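Local coordinates for protein glycogen synthase (Cyanobacterium sp. CLg1, PDB 6GNF) that is a bacterial glycogen (starch) synthase, a two-domain glycosyltransferase that holds ADP and a glycan in the cleft between its domains, at residues E163-L177 and G189-N202. Numbering follows the deposited sequence.
Sequences ENTIFVCNDWHTSLL and GIFVNAKTVMLLHN. With AC1 (4,6-dideoxy-4-{[(1S,4R,5S,6S)-4,5,6-trihydroxy-3-(hydroxymethyl)cyclohex-2-en-1-yl]amino}-alpha-D-glucopyranose), chain D; GLC (alpha-D-glucopyranose), chain B; SO4 (sulfate ion), chain H.
With chi1 near -69° in N170 and -60° in H201, each side-chain CG sits anti to its own carbonyl carbon, and the H201 ring swings round to the N170 amide. Both residues lie toward the C-terminal end of a parallel beta-alpha-beta unit, strand 166-170, helix 177-186 and strand 195-200, in the Rossmann-like N-terminal domain of the GT-B fold, and helix 39-54 packs on both side chains. NE2 of H201 donates to OD1 of N170 at 2.8 Å, on a lone pair in the carbonyl plane. ND1 is hydrogen-bonded to O6B of the AC1 unit at 3.0 Å, and either could donate. The two bonds, at the two ring nitrogens and both in the ring plane, together fix its rotation. Just beyond strand 166-170, D171 divides its carboxylate: OD1 takes N202 N on its syn lone pair and H201 N from above the plane, while OD2 accepts O2 of AC1 at 2.5 Å and also O3. The backbone N-H groups of H201 and N202 thus orient the carboxylate that meets the sugar hydroxyls.

Six backbone bonds, running from K195 N to T165 O through to D171 N to L199 O, join the strands in register. Strand 23-27 pairs with the other edge of 166-170. On the face carrying C169, the M198 chain, bent at chi2 and chi3, lays its CE 3.6 Å from S175 CB. Toward the strand starts, F167 and F191 form a T-shaped pair, planes 82° apart, F167 offering its edge. At the same end, E163 OE1 accepts F191 N at 2.8 Å on its anti side, somewhat out of the carboxylate plane.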
ATOM      1  N   GLU A 163      13.360 -22.977  12.477  1.00 52.56           N
ATOM      2  CA  GLU A 163      13.052 -22.107  13.609  1.00 52.38           C
ATOM      3  C   GLU A 163      13.839 -20.806  13.653  1.00 52.33           C
ATOM      4  O   GLU A 163      13.461 -19.911  14.394  1.00 53.58           O
ATOM      5  CB  GLU A 163      13.221 -22.877  14.919  1.00 53.16           C
ATOM      6  CG  GLU A 163      12.246 -24.039  15.030  1.00 54.48           C
ATOM      7  CD  GLU A 163      12.287 -24.741  16.385  1.00 55.67           C
ATOM      8  OE1 GLU A 163      12.157 -24.083  17.440  1.00 53.94           O
ATOM      9  OE2 GLU A 163      12.485 -25.973  16.401  1.00 58.69           O
ATOM     10  N   ASN A 164      14.921 -20.698  12.888  1.00 53.31           N
ATOM     11  CA  ASN A 164      15.708 -19.463  12.868  1.00 55.61           C
ATOM     12  C   ASN A 164      15.189 -18.517  11.818  1.00 54.42           C
ATOM     13  O   ASN A 164      15.886 -18.203  10.844  1.00 52.10           O
ATOM     14  CB  ASN A 164      17.182 -19.757  12.650  1.00 60.08           C
ATOM     15  CG  ASN A 164      17.784 -20.506  13.820  1.00 63.64           C
ATOM     16  OD1 ASN A 164      17.544 -20.169  14.978  1.00 70.04           O
ATOM     17  ND2 ASN A 164      18.519 -21.556  13.525  1.00 65.70           N
ATOM     18  N   THR A 165      13.972 -18.040  12.059  1.00 52.12           N
ATOM     19  CA  THR A 165      13.198 -17.330  11.069  1.00 51.91           C
ATOM     20  C   THR A 165      12.859 -15.928  11.546  1.00 50.11           C
ATOM     21  O   THR A 165      12.601 -15.727  12.721  1.00 52.35           O
ATOM     22  CB  THR A 165      11.907 -18.112  10.778  1.00 52.45           C
ATOM     23  OG1 THR A 165      12.271 -19.348  10.148  1.00 53.67           O
ATOM     24  CG2 THR A 165      10.965 -17.318   9.876  1.00 51.99           C
ATOM     25  N   ILE A 166      12.892 -14.975  10.618  1.00 49.26           N
ATOM     26  CA  ILE A 166      12.407 -13.625  10.849  1.00 48.48           C
ATOM     27  C   ILE A 166      11.035 -13.511  10.192  1.00 47.00           C
ATOM     28  O   ILE A 166      10.918 -13.612   8.972  1.00 45.80           O
ATOM     29  CB  ILE A 166      13.355 -12.577  10.235  1.00 49.97           C
ATOM     30  CG1 ILE A 166      14.726 -12.642  10.912  1.00 51.84           C
ATOM     31  CG2 ILE A 166      12.786 -11.169  10.380  1.00 51.29           C
ATOM     32  CD1 ILE A 166      15.800 -11.857  10.198  1.00 53.88           C
ATOM     33  N   PHE A 167      10.005 -13.278  11.000  1.00 45.40           N
ATOM     34  CA  PHE A 167       8.666 -13.033  10.488  1.00 44.17           C
ATOM     35  C   PHE A 167       8.484 -11.539  10.219  1.00 44.74           C
ATOM     36  O   PHE A 167       8.589 -10.729  11.134  1.00 46.49           O
ATOM     37  CB  PHE A 167       7.611 -13.488  11.500  1.00 43.01           C
ATOM     38  CG  PHE A 167       7.523 -14.980  11.666  1.00 42.49           C
ATOM     39  CD1 PHE A 167       6.765 -15.747  10.792  1.00 42.51           C
ATOM     40  CD2 PHE A 167       8.187 -15.620  12.704  1.00 42.03           C
ATOM     41  CE1 PHE A 167       6.682 -17.119  10.943  1.00 43.48           C
ATOM     42  CE2 PHE A 167       8.107 -16.986  12.860  1.00 42.31           C
ATOM     43  CZ  PHE A 167       7.348 -17.737  11.981  1.00 43.59           C
ATOM     44  N   VAL A 168       8.181 -11.181   8.974  1.00 45.00           N
ATOM     45  CA  VAL A 168       7.843  -9.800   8.632  1.00 45.21           C
ATOM     46  C   VAL A 168       6.325  -9.671   8.526  1.00 45.55           C
ATOM     47  O   VAL A 168       5.692 -10.217   7.613  1.00 48.27           O
ATOM     48  CB  VAL A 168       8.511  -9.357   7.320  1.00 45.28           C
ATOM     49  CG1 VAL A 168       8.190  -7.900   7.021  1.00 46.14           C
ATOM     50  CG2 VAL A 168      10.020  -9.529   7.407  1.00 45.31           C
ATOM     51  N   CYS A 169       5.741  -9.007   9.519  1.00 45.76           N
ATOM     52  CA  CYS A 169       4.302  -8.810   9.611  1.00 46.81           C
ATOM     53  C   CYS A 169       3.926  -7.491   8.953  1.00 46.58           C
ATOM     54  O   CYS A 169       4.317  -6.423   9.423  1.00 48.28           O
ATOM     55  CB  CYS A 169       3.892  -8.783  11.078  1.00 49.12           C
ATOM     56  SG  CYS A 169       4.551 -10.204  11.986  1.00 52.64           S
ATOM     57  N   ASN A 170       3.157  -7.581   7.876  1.00 44.35           N
ATOM     58  CA  ASN A 170       2.769  -6.409   7.118  1.00 45.43           C
ATOM     59  C   ASN A 170       1.422  -5.888   7.578  1.00 45.02           C
ATOM     60  O   ASN A 170       0.428  -6.593   7.528  1.00 45.95           O
ATOM     61  CB  ASN A 170       2.743  -6.747   5.629  1.00 44.14           C
ATOM     62  CG  ASN A 170       4.126  -7.000   5.087  1.00 46.00           C
ATOM     63  OD1 ASN A 170       4.836  -6.077   4.708  1.00 47.14           O
ATOM     64  ND2 ASN A 170       4.534  -8.265   5.067  1.00 48.53           N
ATOM     65  N   ASP A 171       1.421  -4.664   8.102  1.00 45.60           N
ATOM     66  CA  ASP A 171       0.208  -3.943   8.471  1.00 45.71           C
ATOM     67  C   ASP A 171      -0.617  -4.601   9.584  1.00 47.23           C
ATOM     68  O   ASP A 171      -0.214  -5.626  10.168  1.00 44.81           O
ATOM     69  CB  ASP A 171      -0.658  -3.661   7.233  1.00 49.93           C
ATOM     70  CG  ASP A 171      -0.499  -2.222   6.707  1.00 51.95           C
ATOM     71  OD1 ASP A 171       0.034  -1.318   7.383  1.00 60.27           O
ATOM     72  OD2 ASP A 171      -0.910  -2.030   5.556  1.00 55.16           O
ATOM     73  N   TRP A 172      -1.734  -3.963   9.928  1.00 46.13           N
ATOM     74  CA  TRP A 172      -2.501  -4.362  11.097  1.00 48.39           C
ATOM     75  C   TRP A 172      -3.042  -5.790  11.019  1.00 46.68           C
ATOM     76  O   TRP A 172      -3.216  -6.429  12.051  1.00 46.44           O
ATOM     77  CB  TRP A 172      -3.637  -3.374  11.368  1.00 49.20           C
ATOM     78  CG  TRP A 172      -4.747  -3.426  10.381  1.00 50.37           C
ATOM     79  CD1 TRP A 172      -4.883  -2.656   9.263  1.00 53.17           C
ATOM     80  CD2 TRP A 172      -5.893  -4.284  10.419  1.00 51.47           C
ATOM     81  NE1 TRP A 172      -6.040  -2.989   8.594  1.00 52.14           N
ATOM     82  CE2 TRP A 172      -6.679  -3.983   9.287  1.00 52.17           C
ATOM     83  CE3 TRP A 172      -6.330  -5.276  11.296  1.00 51.43           C
ATOM     84  CZ2 TRP A 172      -7.880  -4.635   9.020  1.00 51.82           C
ATOM     85  CZ3 TRP A 172      -7.519  -5.927  11.023  1.00 51.27           C
ATOM     86  CH2 TRP A 172      -8.281  -5.604   9.895  1.00 51.57           C
ATOM     87  N   HIS A 173      -3.293  -6.286   9.809  1.00 45.58           N
ATOM     88  CA  HIS A 173      -3.931  -7.602   9.623  1.00 46.31           C
ATOM     89  C   HIS A 173      -3.145  -8.734  10.264  1.00 44.11           C
ATOM     90  O   HIS A 173      -3.720  -9.741  10.685  1.00 41.19           O
ATOM     91  CB  HIS A 173      -4.104  -7.946   8.141  1.00 47.94           C
ATOM     92  CG  HIS A 173      -4.621  -6.817   7.308  1.00 50.88           C
ATOM     93  ND1 HIS A 173      -3.787  -5.975   6.602  1.00 50.31           N
ATOM     94  CD2 HIS A 173      -5.886  -6.395   7.066  1.00 52.23           C
ATOM     95  CE1 HIS A 173      -4.518  -5.074   5.971  1.00 52.03           C
ATOM     96  NE2 HIS A 173      -5.793  -5.305   6.236  1.00 52.56           N
ATOM     97  N   THR A 174      -1.824  -8.587  10.268  1.00 43.87           N
ATOM     98  CA  THR A 174      -0.922  -9.608  10.771  1.00 43.47           C
ATOM     99  C   THR A 174      -0.241  -9.188  12.074  1.00 44.60           C
ATOM    100  O   THR A 174       0.733  -9.818  12.507  1.00 46.27           O
ATOM    101  CB  THR A 174       0.172  -9.896   9.733  1.00 43.68           C
ATOM    102  OG1 THR A 174       0.959  -8.709   9.538  1.00 45.01           O
ATOM    103  CG2 THR A 174      -0.454 -10.345   8.422  1.00 45.17           C
ATOM    104  N   SER A 175      -0.741  -8.133  12.715  1.00 45.95           N
ATOM    105  CA  SER A 175      -0.037  -7.545  13.853  1.00 45.62           C
ATOM    106  C   SER A 175      -0.178  -8.332  15.158  1.00 46.37           C
ATOM    107  O   SER A 175       0.481  -7.989  16.124  1.00 48.37           O
ATOM    108  CB  SER A 175      -0.450  -6.081  14.055  1.00 46.33           C
ATOM    109  OG  SER A 175      -1.825  -5.979  14.351  1.00 48.78           O
ATOM    110  N   LEU A 176      -1.033  -9.355  15.193  1.00 48.07           N
ATOM    111  CA  LEU A 176      -1.114 -10.252  16.357  1.00 48.10           C
ATOM    112  C   LEU A 176      -0.101 -11.406  16.299  1.00 47.11           C
ATOM    113  O   LEU A 176       0.099 -12.115  17.279  1.00 49.61           O
ATOM    114  CB  LEU A 176      -2.512 -10.846  16.504  1.00 46.30           C
ATOM    115  CG  LEU A 176      -3.684  -9.895  16.716  1.00 48.15           C
ATOM    116  CD1 LEU A 176      -4.969 -10.709  16.703  1.00 48.65           C
ATOM    117  CD2 LEU A 176      -3.566  -9.117  18.009  1.00 51.20           C
ATOM    118  N   LEU A 177       0.546 -11.606  15.163  1.00 46.56           N
ATOM    119  CA  LEU A 177       1.498 -12.714  15.024  1.00 47.13           C
ATOM    120  C   LEU A 177       2.587 -12.750  16.117  1.00 47.89           C
ATOM    121  O   LEU A 177       2.948 -13.824  16.600  1.00 48.14           O
ATOM    122  CB  LEU A 177       2.130 -12.708  13.628  1.00 46.26           C
ATOM    123  CG  LEU A 177       3.118 -13.837  13.325  1.00 46.46           C
ATOM    124  CD1 LEU A 177       3.033 -14.250  11.861  1.00 45.90           C
ATOM    125  CD2 LEU A 177       4.545 -13.437  13.686  1.00 46.28           C
ATOM    126  N   GLY A 189       9.281 -23.448  24.146  1.00 55.12           N
ATOM    127  CA  GLY A 189      10.612 -23.639  23.580  1.00 55.28           C
ATOM    128  C   GLY A 189      10.706 -23.840  22.076  1.00 54.95           C
ATOM    129  O   GLY A 189      11.722 -24.318  21.596  1.00 56.67           O
ATOM    130  N   ILE A 190       9.686 -23.431  21.327  1.00 54.42           N
ATOM    131  CA  ILE A 190       9.736 -23.459  19.862  1.00 52.50           C
ATOM    132  C   ILE A 190       9.935 -22.033  19.364  1.00 51.38           C
ATOM    133  O   ILE A 190       9.413 -21.091  19.943  1.00 54.01           O
ATOM    134  CB  ILE A 190       8.441 -24.035  19.268  1.00 51.12           C
ATOM    135  CG1 ILE A 190       8.127 -25.392  19.898  1.00 50.60           C
ATOM    136  CG2 ILE A 190       8.560 -24.209  17.761  1.00 49.31           C
ATOM    137  CD1 ILE A 190       6.741 -25.902  19.572  1.00 50.07           C
ATOM    138  N   PHE A 191      10.671 -21.873  18.269  1.00 50.13           N
ATOM    139  CA  PHE A 191      10.972 -20.552  17.710  1.00 48.18           C
ATOM    140  C   PHE A 191      11.675 -19.655  18.720  1.00 49.98           C
ATOM    141  O   PHE A 191      11.497 -18.436  18.701  1.00 47.93           O
ATOM    142  CB  PHE A 191       9.695 -19.826  17.232  1.00 44.78           C
ATOM    143  CG  PHE A 191       9.144 -20.321  15.920  1.00 43.30           C
ATOM    144  CD1 PHE A 191       9.943 -20.404  14.794  1.00 43.53           C
ATOM    145  CD2 PHE A 191       7.800 -20.651  15.805  1.00 42.48           C
ATOM    146  CE1 PHE A 191       9.420 -20.839  13.585  1.00 43.43           C
ATOM    147  CE2 PHE A 191       7.275 -21.081  14.598  1.00 40.24           C
ATOM    148  CZ  PHE A 191       8.084 -21.174  13.487  1.00 40.83           C
ATOM    149  N   VAL A 192      12.465 -20.245  19.604  1.00 52.68           N
ATOM    150  CA  VAL A 192      13.042 -19.480  20.704  1.00 55.62           C
ATOM    151  C   VAL A 192      13.923 -18.337  20.197  1.00 54.73           C
ATOM    152  O   VAL A 192      14.046 -17.324  20.871  1.00 56.65           O
ATOM    153  CB  VAL A 192      13.812 -20.392  21.692  1.00 60.71           C
ATOM    154  CG1 VAL A 192      15.068 -20.956  21.049  1.00 64.58           C
ATOM    155  CG2 VAL A 192      14.165 -19.631  22.962  1.00 62.24           C
ATOM    156  N   ASN A 193      14.540 -18.517  19.029  1.00 55.42           N
ATOM    157  CA  ASN A 193      15.390 -17.493  18.409  1.00 55.34           C
ATOM    158  C   ASN A 193      14.762 -16.776  17.221  1.00 54.01           C
ATOM    159  O   ASN A 193      15.408 -15.932  16.613  1.00 52.63           O
ATOM    160  CB  ASN A 193      16.716 -18.105  17.960  1.00 57.63           C
ATOM    161  CG  ASN A 193      17.522 -18.637  19.120  1.00 59.11           C
ATOM    162  OD1 ASN A 193      17.863 -19.812  19.166  1.00 61.19           O
ATOM    163  ND2 ASN A 193      17.816 -17.771  20.076  1.00 60.46           N
ATOM    164  N   ALA A 194      13.507 -17.080  16.908  1.00 51.11           N
ATOM    165  CA  ALA A 194      12.814 -16.379  15.844  1.00 50.74           C
ATOM    166  C   ALA A 194      12.625 -14.915  16.217  1.00 50.17           C
ATOM    167  O   ALA A 194      12.540 -14.575  17.390  1.00 52.39           O
ATOM    168  CB  ALA A 194      11.471 -17.028  15.572  1.00 48.97           C
ATOM    169  N   LYS A 195      12.572 -14.057  15.203  1.00 52.05           N
ATOM    170  CA  LYS A 195      12.372 -12.619  15.391  1.00 51.32           C
ATOM    171  C   LYS A 195      11.143 -12.151  14.622  1.00 49.26           C
ATOM    172  O   LYS A 195      10.763 -12.761  13.613  1.00 46.43           O
ATOM    173  CB  LYS A 195      13.596 -11.847  14.911  1.00 53.06           C
ATOM    174  CG  LYS A 195      14.896 -12.247  15.586  1.00 55.51           C
ATOM    175  CD  LYS A 195      14.907 -11.882  17.063  1.00 57.47           C
ATOM    176  CE  LYS A 195      16.090 -12.520  17.772  1.00 60.64           C
ATOM    177  NZ  LYS A 195      16.230 -11.992  19.151  1.00 63.16           N
ATOM    178  N   THR A 196      10.520 -11.077  15.100  1.00 47.69           N
ATOM    179  CA  THR A 196       9.408 -10.481  14.379  1.00 48.26           C
ATOM    180  C   THR A 196       9.707  -9.033  14.050  1.00 51.00           C
ATOM    181  O   THR A 196      10.250  -8.292  14.876  1.00 54.64           O
ATOM    182  CB  THR A 196       8.096 -10.532  15.174  1.00 46.30           C
ATOM    183  OG1 THR A 196       8.266  -9.837  16.404  1.00 46.23           O
ATOM    184  CG2 THR A 196       7.716 -11.952  15.472  1.00 46.54           C
ATOM    185  N   VAL A 197       9.317  -8.642  12.846  1.00 49.58           N
ATOM    186  CA  VAL A 197       9.431  -7.273  12.404  1.00 51.20           C
ATOM    187  C   VAL A 197       8.044  -6.808  11.989  1.00 50.46           C
ATOM    188  O   VAL A 197       7.406  -7.437  11.149  1.00 48.08           O
ATOM    189  CB  VAL A 197      10.412  -7.153  11.225  1.00 52.34           C
ATOM    190  CG1 VAL A 197      10.360  -5.762  10.608  1.00 53.20           C
ATOM    191  CG2 VAL A 197      11.821  -7.469  11.688  1.00 54.37           C
ATOM    192  N   MET A 198       7.614  -5.692  12.566  1.00 52.61           N
ATOM    193  CA  MET A 198       6.351  -5.079  12.224  1.00 53.40           C
ATOM    194  C   MET A 198       6.650  -4.096  11.091  1.00 52.84           C
ATOM    195  O   MET A 198       7.382  -3.132  11.283  1.00 56.54           O
ATOM    196  CB  MET A 198       5.804  -4.361  13.462  1.00 58.40           C
ATOM    197  CG  MET A 198       4.319  -4.084  13.463  1.00 63.42           C
ATOM    198  SD  MET A 198       3.358  -5.615  13.463  1.00 73.15           S
ATOM    199  CE  MET A 198       2.360  -5.261  12.010  1.00 72.05           C
ATOM    200  N   LEU A 199       6.181  -4.400   9.886  1.00 51.17           N
ATOM    201  CA  LEU A 199       6.355  -3.496   8.754  1.00 49.19           C
ATOM    202  C   LEU A 199       5.064  -2.757   8.508  1.00 48.16           C
ATOM    203  O   LEU A 199       4.077  -3.335   8.059  1.00 46.11           O
ATOM    204  CB  LEU A 199       6.790  -4.247   7.498  1.00 50.19           C
ATOM    205  CG  LEU A 199       7.050  -3.392   6.248  1.00 50.61           C
ATOM    206  CD1 LEU A 199       7.988  -2.230   6.551  1.00 51.92           C
ATOM    207  CD2 LEU A 199       7.619  -4.234   5.120  1.00 49.91           C
ATOM    208  N   LEU A 200       5.086  -1.461   8.802  1.00 50.16           N
ATOM    209  CA  LEU A 200       3.906  -0.624   8.720  1.00 52.66           C
ATOM    210  C   LEU A 200       3.835   0.043   7.356  1.00 53.19           C
ATOM    211  O   LEU A 200       4.794   0.697   6.931  1.00 52.78           O
ATOM    212  CB  LEU A 200       3.957   0.441   9.816  1.00 55.97           C
ATOM    213  CG  LEU A 200       2.897   1.540   9.738  1.00 60.64           C
ATOM    214  CD1 LEU A 200       1.515   0.972  10.040  1.00 62.29           C
ATOM    215  CD2 LEU A 200       3.243   2.681  10.688  1.00 62.95           C
ATOM    216  N   HIS A 201       2.720  -0.152   6.657  1.00 53.46           N
ATOM    217  CA  HIS A 201       2.495   0.501   5.365  1.00 53.11           C
ATOM    218  C   HIS A 201       1.534   1.672   5.456  1.00 54.53           C
ATOM    219  O   HIS A 201       1.587   2.545   4.613  1.00 54.99           O
ATOM    220  CB  HIS A 201       1.967  -0.495   4.335  1.00 51.47           C
ATOM    221  CG  HIS A 201       2.888  -1.642   4.086  1.00 52.53           C
ATOM    222  ND1 HIS A 201       3.708  -1.707   2.985  1.00 52.63           N
ATOM    223  CD2 HIS A 201       3.124  -2.771   4.800  1.00 51.68           C
ATOM    224  CE1 HIS A 201       4.409  -2.822   3.032  1.00 53.18           C
ATOM    225  NE2 HIS A 201       4.068  -3.492   4.120  1.00 50.22           N
ATOM    226  N   ASN A 202       0.646   1.661   6.451  1.00 57.41           N
ATOM    227  CA  ASN A 202      -0.365   2.703   6.605  1.00 60.18           C
ATOM    228  C   ASN A 202      -0.934   2.734   8.015  1.00 59.40           C
ATOM    229  O   ASN A 202      -1.619   1.788   8.424  1.00 59.93           O
ATOM    230  CB  ASN A 202      -1.510   2.488   5.610  1.00 62.26           C
ATOM    231  CG  ASN A 202      -2.315   3.765   5.357  1.00 68.91           C
ATOM    232  OD1 ASN A 202      -2.589   4.552   6.267  1.00 68.99           O
ATOM    233  ND2 ASN A 202      -2.681   3.979   4.122  1.00 72.90           N
TER
HETATM  234  C1  AC1 D   3      -4.343  -1.660   2.308  1.00 62.34           C
HETATM  235  O2  AC1 D   3      -3.140  -2.026   4.395  1.00 58.64           O
HETATM  236  C2  AC1 D   3      -2.988  -1.626   3.018  1.00 61.16           C
HETATM  237  C4A AC1 D   3       2.294   2.835   0.528  1.00 50.53           C
HETATM  238  C3  AC1 D   3      -2.332  -0.248   2.925  1.00 59.84           C
HETATM  239  O3  AC1 D   3      -1.007  -0.376   3.451  1.00 59.98           O
HETATM  240  C4  AC1 D   3      -2.308   0.280   1.472  1.00 59.69           C
HETATM  241  N4A AC1 D   3      -1.678   1.611   1.304  1.00 53.32           N
HETATM  242  C5  AC1 D   3      -3.760   0.267   0.970  1.00 60.63           C
HETATM  243  O5  AC1 D   3      -4.265  -1.073   1.001  1.00 64.51           O
HETATM  244  C6  AC1 D   3      -3.908   0.777  -0.455  1.00 63.55           C
HETATM  245  C1B AC1 D   3      -0.312   1.966   1.699  1.00 49.71           C
HETATM  246  C2B AC1 D   3       0.065   3.462   1.485  1.00 51.61           C
HETATM  247  O2B AC1 D   3      -1.032   4.279   1.090  1.00 50.03           O
HETATM  248  C3B AC1 D   3       1.109   3.751   0.431  1.00 48.80           C
HETATM  249  O3B AC1 D   3       1.591   5.083   0.604  1.00 51.50           O
HETATM  250  O4  AC1 D   3       3.087   3.079  -0.638  1.00 51.99           O
HETATM  251  C5B AC1 D   3       1.854   1.395   0.585  1.00 47.20           C
HETATM  252  C7B AC1 D   3       0.677   1.022   1.060  1.00 47.15           C
HETATM  253  C6B AC1 D   3       2.812   0.342   0.127  1.00 44.05           C
HETATM  254  O6B AC1 D   3       3.983   0.468   0.937  1.00 46.47           O
HETATM  255  C1  GLC B   2      -9.285  -1.718   4.206  1.00 63.66           C
HETATM  256  C2  GLC B   2      -8.165  -2.461   4.952  1.00 61.89           C
HETATM  257  C3  GLC B   2      -6.838  -1.740   4.732  1.00 61.77           C
HETATM  258  C4  GLC B   2      -6.560  -1.607   3.237  1.00 61.78           C
HETATM  259  C5  GLC B   2      -7.713  -0.824   2.593  1.00 61.14           C
HETATM  260  C6  GLC B   2      -7.524  -0.547   1.094  1.00 60.16           C
HETATM  261  O2  GLC B   2      -8.430  -2.519   6.358  1.00 56.57           O
HETATM  262  O3  GLC B   2      -5.761  -2.420   5.377  1.00 56.20           O
HETATM  263  O4  GLC B   2      -5.302  -0.940   3.082  1.00 59.14           O
HETATM  264  O5  GLC B   2      -8.938  -1.541   2.821  1.00 62.57           O
HETATM  265  O6  GLC B   2      -7.451  -1.757   0.323  1.00 61.92           O
HETATM  266  S   SO4 H 604      19.365 -22.339   9.762  1.00117.82           S
HETATM  267  O1  SO4 H 604      18.274 -22.588  10.729  1.00117.48           O
HETATM  268  O2  SO4 H 604      20.223 -21.242  10.277  1.00112.57           O
HETATM  269  O3  SO4 H 604      18.810 -21.955   8.442  1.00110.47           O
HETATM  270  O4  SO4 H 604      20.145 -23.593   9.616  1.00122.28           O
HETATM  271  O   HOH W   1      14.407 -20.438  17.241  1.00 58.01           O
HETATM  272  O   HOH W   2      13.550 -22.868  19.197  1.00 58.62           O
HETATM  273  O   HOH W   3      -2.033  -1.110   9.283  1.00 49.35           O